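IPT/TIG domain-containing protein from Bacteroides thetaiotaomicron is of unknown function but probably binds nutrients as an auxiliary protein built from an immunoglobulin-like domain and a six-bladed beta-propeller. Local coordinates of one contact, PDB 3TC9 (chain A, 2.23 Å), residues Glu351-Phe356 and Ile364-Pro369, beside the matching contact of the related putative phosphatase from Bacteroides thetaiotaomicron, PDB 3KYA (chain B, 1.77 Å), residues Glu390-Phe395 and Val403-Pro408. Structure 2 is superposed on structure 1 by the backbone atoms of these residues (RMSD 0.33 Å); each is numbered along its deposited sequence.

Structure 1 (3TC9).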
loop_
_atom_site.group_PDB
_atom_site.type_symbol
_atom_site.label_atom_id
_atom_site.label_comp_id
_atom_site.label_asym_id
_atom_site.label_seq_id
_atom_site.Cartn_x
_atom_site.Cartn_y
_atom_site.Cartn_z
ATOM N N GLU A 351 11.187 -0.100 5.048
ATOM C CA GLU A 351 9.780 0.120 4.770
ATOM C C GLU A 351 8.864 -0.672 5.692
ATOM O O GLU A 351 7.641 -0.651 5.521
ATOM C CB GLU A 351 9.485 -0.240 3.304
ATOM C CG GLU A 351 10.069 0.737 2.290
ATOM C CD GLU A 351 9.437 0.730 0.908
ATOM O OE1 GLU A 351 8.301 0.222 0.768
ATOM O OE2 GLU A 351 10.054 1.292 -0.027
ATOM N N TYR A 352 9.437 -1.386 6.644
ATOM C CA TYR A 352 8.645 -2.237 7.515
ATOM C C TYR A 352 8.698 -1.832 8.959
ATOM O O TYR A 352 9.694 -1.303 9.407
ATOM C CB TYR A 352 9.116 -3.706 7.429
ATOM C CG TYR A 352 9.054 -4.311 6.048
ATOM C CD1 TYR A 352 10.038 -4.036 5.096
ATOM C CD2 TYR A 352 8.047 -5.203 5.705
ATOM C CE1 TYR A 352 10.000 -4.609 3.830
ATOM C CE2 TYR A 352 7.983 -5.765 4.431
ATOM C CZ TYR A 352 8.962 -5.467 3.496
ATOM O OH TYR A 352 8.904 -6.040 2.250
ATOM N N ASP A 353 7.625 -2.145 9.681
ATOM C CA ASP A 353 7.493 -2.089 11.128
ATOM C C ASP A 353 7.576 -3.544 11.628
ATOM O O ASP A 353 7.280 -4.500 10.886
ATOM C CB ASP A 353 6.153 -1.465 11.539
ATOM C CG ASP A 353 6.037 0.034 11.428
ATOM O OD1 ASP A 353 6.967 0.726 11.855
ATOM O OD2 ASP A 353 4.969 0.509 11.031
ATOM N N PHE A 354 7.929 -3.712 12.882
ATOM C CA PHE A 354 8.018 -5.041 13.468
ATOM C C PHE A 354 6.987 -5.170 14.598
ATOM O O PHE A 354 7.103 -4.495 15.623
ATOM C CB PHE A 354 9.451 -5.300 13.941
ATOM C CG PHE A 354 9.693 -6.664 14.541
ATOM C CD1 PHE A 354 9.804 -7.790 13.727
ATOM C CD2 PHE A 354 9.883 -6.815 15.908
ATOM C CE1 PHE A 354 10.113 -9.042 14.270
ATOM C CE2 PHE A 354 10.162 -8.073 16.455
ATOM C CZ PHE A 354 10.285 -9.177 15.632
ATOM N N TYR A 355 5.933 -5.974 14.347
ATOM C CA TYR A 355 4.817 -6.273 15.243
ATOM C C TYR A 355 5.120 -7.535 16.012
ATOM O O TYR A 355 5.414 -8.546 15.399
ATOM C CB TYR A 355 3.532 -6.480 14.439
ATOM C CG TYR A 355 2.899 -5.210 13.916
ATOM C CD1 TYR A 355 3.518 -4.460 12.922
ATOM C CD2 TYR A 355 1.634 -4.809 14.346
ATOM C CE1 TYR A 355 2.910 -3.329 12.380
ATOM C CE2 TYR A 355 1.015 -3.682 13.806
ATOM C CZ TYR A 355 1.664 -2.940 12.827
ATOM O OH TYR A 355 1.097 -1.811 12.301
ATOM N N PHE A 356 5.039 -7.512 17.329
ATOM C CA PHE A 356 5.364 -8.734 18.059
ATOM C C PHE A 356 4.442 -8.948 19.255
ATOM O O PHE A 356 3.882 -7.990 19.800
ATOM C CB PHE A 356 6.845 -8.730 18.512
ATOM C CG PHE A 356 7.227 -7.636 19.468
ATOM C CD1 PHE A 356 7.616 -6.383 18.997
ATOM C CD2 PHE A 356 7.201 -7.850 20.844
ATOM C CE1 PHE A 356 7.998 -5.370 19.887
ATOM C CE2 PHE A 356 7.565 -6.831 21.727
ATOM C CZ PHE A 356 7.961 -5.604 21.242
ATOM N N ILE A 364 -0.098 -6.900 21.639
ATOM C CA ILE A 364 0.720 -6.846 20.434
ATOM C C ILE A 364 1.398 -5.498 20.444
ATOM O O ILE A 364 0.729 -4.466 20.602
ATOM C CB ILE A 364 -0.068 -7.091 19.103
ATOM C CG1 ILE A 364 -1.007 -8.323 19.136
ATOM C CG2 ILE A 364 0.886 -7.130 17.895
ATOM C CD1 ILE A 364 -0.336 -9.745 19.489
ATOM N N ARG A 365 2.715 -5.504 20.283
ATOM C CA ARG A 365 3.508 -4.275 20.267
ATOM C C ARG A 365 4.014 -3.996 18.866
ATOM O O ARG A 365 4.002 -4.884 18.027
ATOM C CB ARG A 365 4.689 -4.365 21.259
ATOM C CG ARG A 365 4.346 -4.944 22.639
ATOM C CD ARG A 365 3.600 -4.030 23.591
ATOM N NE ARG A 365 4.294 -2.773 23.875
ATOM C CZ ARG A 365 5.189 -2.587 24.835
ATOM N NH1 ARG A 365 5.546 -3.590 25.621
ATOM N NH2 ARG A 365 5.736 -1.399 25.013
ATOM N N ILE A 366 4.393 -2.748 18.593
ATOM C CA ILE A 366 5.001 -2.348 17.333
ATOM C C ILE A 366 6.356 -1.718 17.623
ATOM O O ILE A 366 6.422 -0.792 18.406
ATOM C CB ILE A 366 4.135 -1.368 16.460
ATOM C CG1 ILE A 366 2.637 -1.785 16.377
ATOM C CG2 ILE A 366 4.772 -1.150 15.074
ATOM C CD1 ILE A 366 1.765 -0.688 15.943
ATOM N N LEU A 367 7.412 -2.202 16.962
ATOM C CA LEU A 367 8.766 -1.660 16.990
ATOM C C LEU A 367 9.059 -1.062 15.620
ATOM O O LEU A 367 9.135 -1.805 14.616
ATOM C CB LEU A 367 9.812 -2.730 17.349
ATOM C CG LEU A 367 11.301 -2.345 17.171
ATOM C CD1 LEU A 367 11.708 -1.160 18.079
ATOM C CD2 LEU A 367 12.180 -3.522 17.426
ATOM N N THR A 368 9.185 0.282 15.572
ATOM C CA THR A 368 9.496 0.995 14.333
ATOM C C THR A 368 10.994 0.922 14.053
ATOM O O THR A 368 11.780 0.757 14.981
ATOM C CB THR A 368 9.066 2.480 14.388
ATOM O OG1 THR A 368 10.023 3.199 15.158
ATOM C CG2 THR A 368 7.643 2.678 14.866
ATOM N N PRO A 369 11.419 1.124 12.798
ATOM C CA PRO A 369 12.862 1.066 12.490
ATOM C C PRO A 369 13.745 2.056 13.290
ATOM O O PRO A 369 14.953 1.789 13.459
ATOM C CB PRO A 369 12.903 1.401 11.006
ATOM C CG PRO A 369 11.570 1.005 10.490
ATOM C CD PRO A 369 10.605 1.292 11.576
#

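Structure 2 (3KYA).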
loop_
_atom_site.group_PDB
_atom_site.type_symbol
_atom_site.label_atom_id
_atom_site.label_comp_id
_atom_site.label_asym_id
_atom_site.label_seq_id
_atom_site.Cartn_x
_atom_site.Cartn_y
_atom_site.Cartn_z
ATOM N N GLU B 390 11.027 -0.072 4.489
ATOM C CA GLU B 390 9.575 -0.073 4.254
ATOM C C GLU B 390 8.735 -0.811 5.290
ATOM O O GLU B 390 7.524 -0.927 5.115
ATOM C CB GLU B 390 9.295 -0.692 2.886
ATOM C CG GLU B 390 9.930 0.052 1.717
ATOM C CD GLU B 390 9.575 -0.569 0.371
ATOM O OE1 GLU B 390 9.585 -1.809 0.252
ATOM O OE2 GLU B 390 9.298 0.190 -0.576
ATOM N N TYR B 391 9.353 -1.272 6.375
ATOM C CA TYR B 391 8.648 -2.086 7.353
ATOM C C TYR B 391 8.747 -1.655 8.804
ATOM O O TYR B 391 9.729 -1.046 9.231
ATOM C CB TYR B 391 9.195 -3.522 7.306
ATOM C CG TYR B 391 9.058 -4.192 5.981
ATOM C CD1 TYR B 391 10.026 -4.033 5.005
ATOM C CD2 TYR B 391 7.963 -5.011 5.700
ATOM C CE1 TYR B 391 9.905 -4.641 3.770
ATOM C CE2 TYR B 391 7.831 -5.619 4.463
ATOM C CZ TYR B 391 8.813 -5.430 3.506
ATOM O OH TYR B 391 8.709 -6.024 2.277
ATOM N N ASP B 392 7.694 -2.009 9.541
ATOM C CA ASP B 392 7.655 -1.945 10.994
ATOM C C ASP B 392 7.671 -3.395 11.468
ATOM O O ASP B 392 7.512 -4.327 10.668
ATOM C CB ASP B 392 6.407 -1.236 11.512
ATOM C CG ASP B 392 6.442 0.247 11.270
ATOM O OD1 ASP B 392 7.468 0.873 11.633
ATOM O OD2 ASP B 392 5.441 0.788 10.752
ATOM N N PHE B 393 7.855 -3.581 12.770
ATOM C CA PHE B 393 7.923 -4.901 13.385
ATOM C C PHE B 393 6.857 -4.987 14.484
ATOM O O PHE B 393 6.680 -4.039 15.255
ATOM C CB PHE B 393 9.325 -5.088 13.950
ATOM C CG PHE B 393 9.566 -6.414 14.621
ATOM C CD1 PHE B 393 9.797 -7.561 13.869
ATOM C CD2 PHE B 393 9.612 -6.505 15.997
ATOM C CE1 PHE B 393 10.053 -8.799 14.491
ATOM C CE2 PHE B 393 9.863 -7.736 16.627
ATOM C CZ PHE B 393 10.084 -8.880 15.859
ATOM N N TYR B 394 6.130 -6.098 14.520
ATOM C CA TYR B 394 5.056 -6.331 15.478
ATOM C C TYR B 394 5.350 -7.633 16.198
ATOM O O TYR B 394 5.775 -8.587 15.555
ATOM C CB TYR B 394 3.707 -6.447 14.773
ATOM C CG TYR B 394 3.232 -5.148 14.171
ATOM C CD1 TYR B 394 3.740 -4.685 12.965
ATOM C CD2 TYR B 394 2.268 -4.385 14.811
ATOM C CE1 TYR B 394 3.289 -3.489 12.405
ATOM C CE2 TYR B 394 1.823 -3.195 14.271
ATOM C CZ TYR B 394 2.336 -2.745 13.082
ATOM O OH TYR B 394 1.875 -1.550 12.568
ATOM N N PHE B 395 5.154 -7.671 17.515
ATOM C CA PHE B 395 5.411 -8.899 18.279
ATOM C C PHE B 395 4.425 -9.065 19.419
ATOM O O PHE B 395 3.859 -8.085 19.917
ATOM C CB PHE B 395 6.857 -8.945 18.801
ATOM C CG PHE B 395 7.138 -8.019 19.965
ATOM C CD1 PHE B 395 7.570 -6.700 19.766
ATOM C CD2 PHE B 395 6.990 -8.475 21.268
ATOM C CE1 PHE B 395 7.833 -5.864 20.856
ATOM C CE2 PHE B 395 7.259 -7.650 22.349
ATOM C CZ PHE B 395 7.682 -6.334 22.135
ATOM N N VAL B 403 -0.202 -7.046 21.521
ATOM C CA VAL B 403 0.671 -6.969 20.365
ATOM C C VAL B 403 1.330 -5.583 20.438
ATOM O O VAL B 403 0.623 -4.566 20.572
ATOM C CB VAL B 403 -0.101 -7.093 19.038
ATOM C CG1 VAL B 403 0.847 -6.942 17.847
ATOM C CG2 VAL B 403 -0.868 -8.441 18.953
ATOM N N ARG B 404 2.659 -5.538 20.403
ATOM C CA ARG B 404 3.423 -4.273 20.406
ATOM C C ARG B 404 3.991 -4.024 19.002
ATOM O O ARG B 404 4.143 -4.965 18.199
ATOM C CB ARG B 404 4.602 -4.302 21.394
ATOM C CG ARG B 404 4.351 -4.802 22.807
ATOM C CD ARG B 404 3.718 -3.807 23.771
ATOM N NE ARG B 404 4.553 -2.657 24.143
ATOM C CZ ARG B 404 5.498 -2.649 25.092
ATOM N NH1 ARG B 404 5.811 -3.749 25.769
ATOM N NH2 ARG B 404 6.169 -1.517 25.349
ATOM N N LYS B 405 4.308 -2.760 18.721
ATOM C CA LYS B 405 4.877 -2.313 17.461
ATOM C C LYS B 405 6.235 -1.666 17.735
ATOM O O LYS B 405 6.384 -0.944 18.722
ATOM C CB LYS B 405 3.956 -1.280 16.799
ATOM C CG LYS B 405 4.480 -0.689 15.491
ATOM C CD LYS B 405 3.546 0.404 14.988
ATOM C CE LYS B 405 4.157 1.218 13.880
ATOM N NZ LYS B 405 3.303 2.408 13.531
ATOM N N VAL B 406 7.205 -1.946 16.869
ATOM C CA VAL B 406 8.556 -1.407 16.965
ATOM C C VAL B 406 8.941 -0.790 15.623
ATOM O O VAL B 406 9.013 -1.499 14.605
ATOM C CB VAL B 406 9.622 -2.501 17.332
ATOM C CG1 VAL B 406 11.014 -1.867 17.501
ATOM C CG2 VAL B 406 9.236 -3.267 18.615
ATOM N N THR B 407 9.176 0.522 15.607
ATOM C CA THR B 407 9.615 1.187 14.395
ATOM C C THR B 407 11.105 0.888 14.205
ATOM O O THR B 407 11.777 0.487 15.149
ATOM C CB THR B 407 9.380 2.715 14.439
ATOM O OG1 THR B 407 10.156 3.304 15.491
ATOM C CG2 THR B 407 7.898 3.024 14.643
ATOM N N PRO B 408 11.629 1.074 12.988
ATOM C CA PRO B 408 13.050 0.817 12.731
ATOM C C PRO B 408 13.988 1.636 13.624
ATOM O O PRO B 408 15.088 1.189 13.910
ATOM C CB PRO B 408 13.223 1.237 11.275
ATOM C CG PRO B 408 11.913 1.032 10.681
ATOM C CD PRO B 408 10.908 1.385 11.744
HETATM O O HOH W 1 5.068 3.971 11.960
HETATM O O HOH W 2 0.525 0.785 13.107
#

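Structure 1 (3TC9)
Ile366 CG1 lies over one face of the Tyr355 ring, offset toward its rim, 3.8 Å from the centroid and 20° off the normal, a CH-pi contact. At that ring's edge stands Ile364 CG2, 4.3 Å from Tyr355 CD2. The Phe356 ring receives Arg365 CB over one face, 3.8 Å from its centroid, and Leu367 CB at its edge, 4.1 Å from Phe356 CE1. With CG2 anti to the backbone N, the other branch of Ile366 reaches Asp353, Ile366 CG2 to Asp353 CB 3.8 Å. Tyr345 and Asn342 hold the Asp353 carboxylate, while Asp358 and Asp323 form salt bridges with Arg365. Strands 352-358 and 363-367 form an antiparallel hairpin in one blade of the propeller. Hydrogen-bonded pairs Phe354-Leu367 and Phe356-Arg365 fix the register (Leu367 N to Phe354 O 2.7 Å), flanking the non-hydrogen-bonded pair Tyr355-Ile366.

Structure 2 (3KYA)
Lys405 CG lies over one face of the Tyr394 ring, offset toward its rim, 4.1 Å from the centroid and 25° off the normal, a CH-pi contact. At that ring's edge stand Val403 CG1, 4.2 Å from Tyr394 CD2, and, in plane, a water hydrogen-bonded to Tyr394 OH that accepts from Lys405 NZ. The Phe395 ring receives Arg404 CB over one face, 4.0 Å from its centroid, and Val406 CG2 at its edge, 3.7 Å from Phe395 CE1. With CG anti to the backbone N (chi1 178°) and the chain extended, Lys405 CE lies 3.4 Å from Asp392 OD2, and Lys405 NZ makes a long salt bridge to Asp392 OD2 at 3.9 Å. A second water accepts from Lys405 NZ and donates weakly to Asp392 OD2. Tyr385 and Asn382 hold the Asp392 carboxylate; Asp363 and Asp397 salt-bridge Arg404. Hydrogen-bonded pairs Phe393-Val406 and Phe395-Arg404 fix the register (Val406 N to Phe393 O 2.7 Å), flanking the non-hydrogen-bonded pair Tyr394-Lys405.

How the two compare
The sharpest difference is Ile366(A) against Lys405(B), a branched apolar side chain against a long charged one. Their CB atoms coincide within the error, and CG2 of Ile366(A) falls near CG of Lys405(B), 0.7 Å apart after superposition. From CB, Ile366(A) sends a second branch, CG1 and CD1, without counterpart in Lys405(B), while Lys405(B) runs on past CG with CD, CE and NZ, which have none in Ile366(A). The added amine makes a long salt bridge, Asp392(B) OD2 to Lys405(B) NZ 3.9 Å, which Ile366(A) has no polar atom to form. Asp353(A) and Asp392(B) nevertheless keep the same place, and the touch on this carboxylate residue and on Tyr355(A) / Tyr394(B) persists. Two waters are modelled at NZ of Lys405(B); as they are given for one structure alone, no gain is read from them.

On the other side of the sheet, Leu367(A) against Val406(B) puts apolar carbons beyond CB in different places. CG of Leu367(A) and CG1 of Val406(B) lie 0.6 Å apart, but CD2 of Leu367(A) and CG2 of Val406(B) each lack a counterpart. Both side chains still touch Phe356(A) / Phe395(B), and the backbone bonds to Phe354(A) / Phe393(B) are kept.

At Ile364(A) against Val403(B), CG1 of Ile364(A) matches CG2 of Val403(B), 0.3 Å apart, and CG2 of Ile364(A) matches CG1 of Val403(B), 0.2 Å apart. The touch on Tyr355(A) / Tyr394(B) remains; CD1 of Ile364(A) has no counterpart in Val403(B).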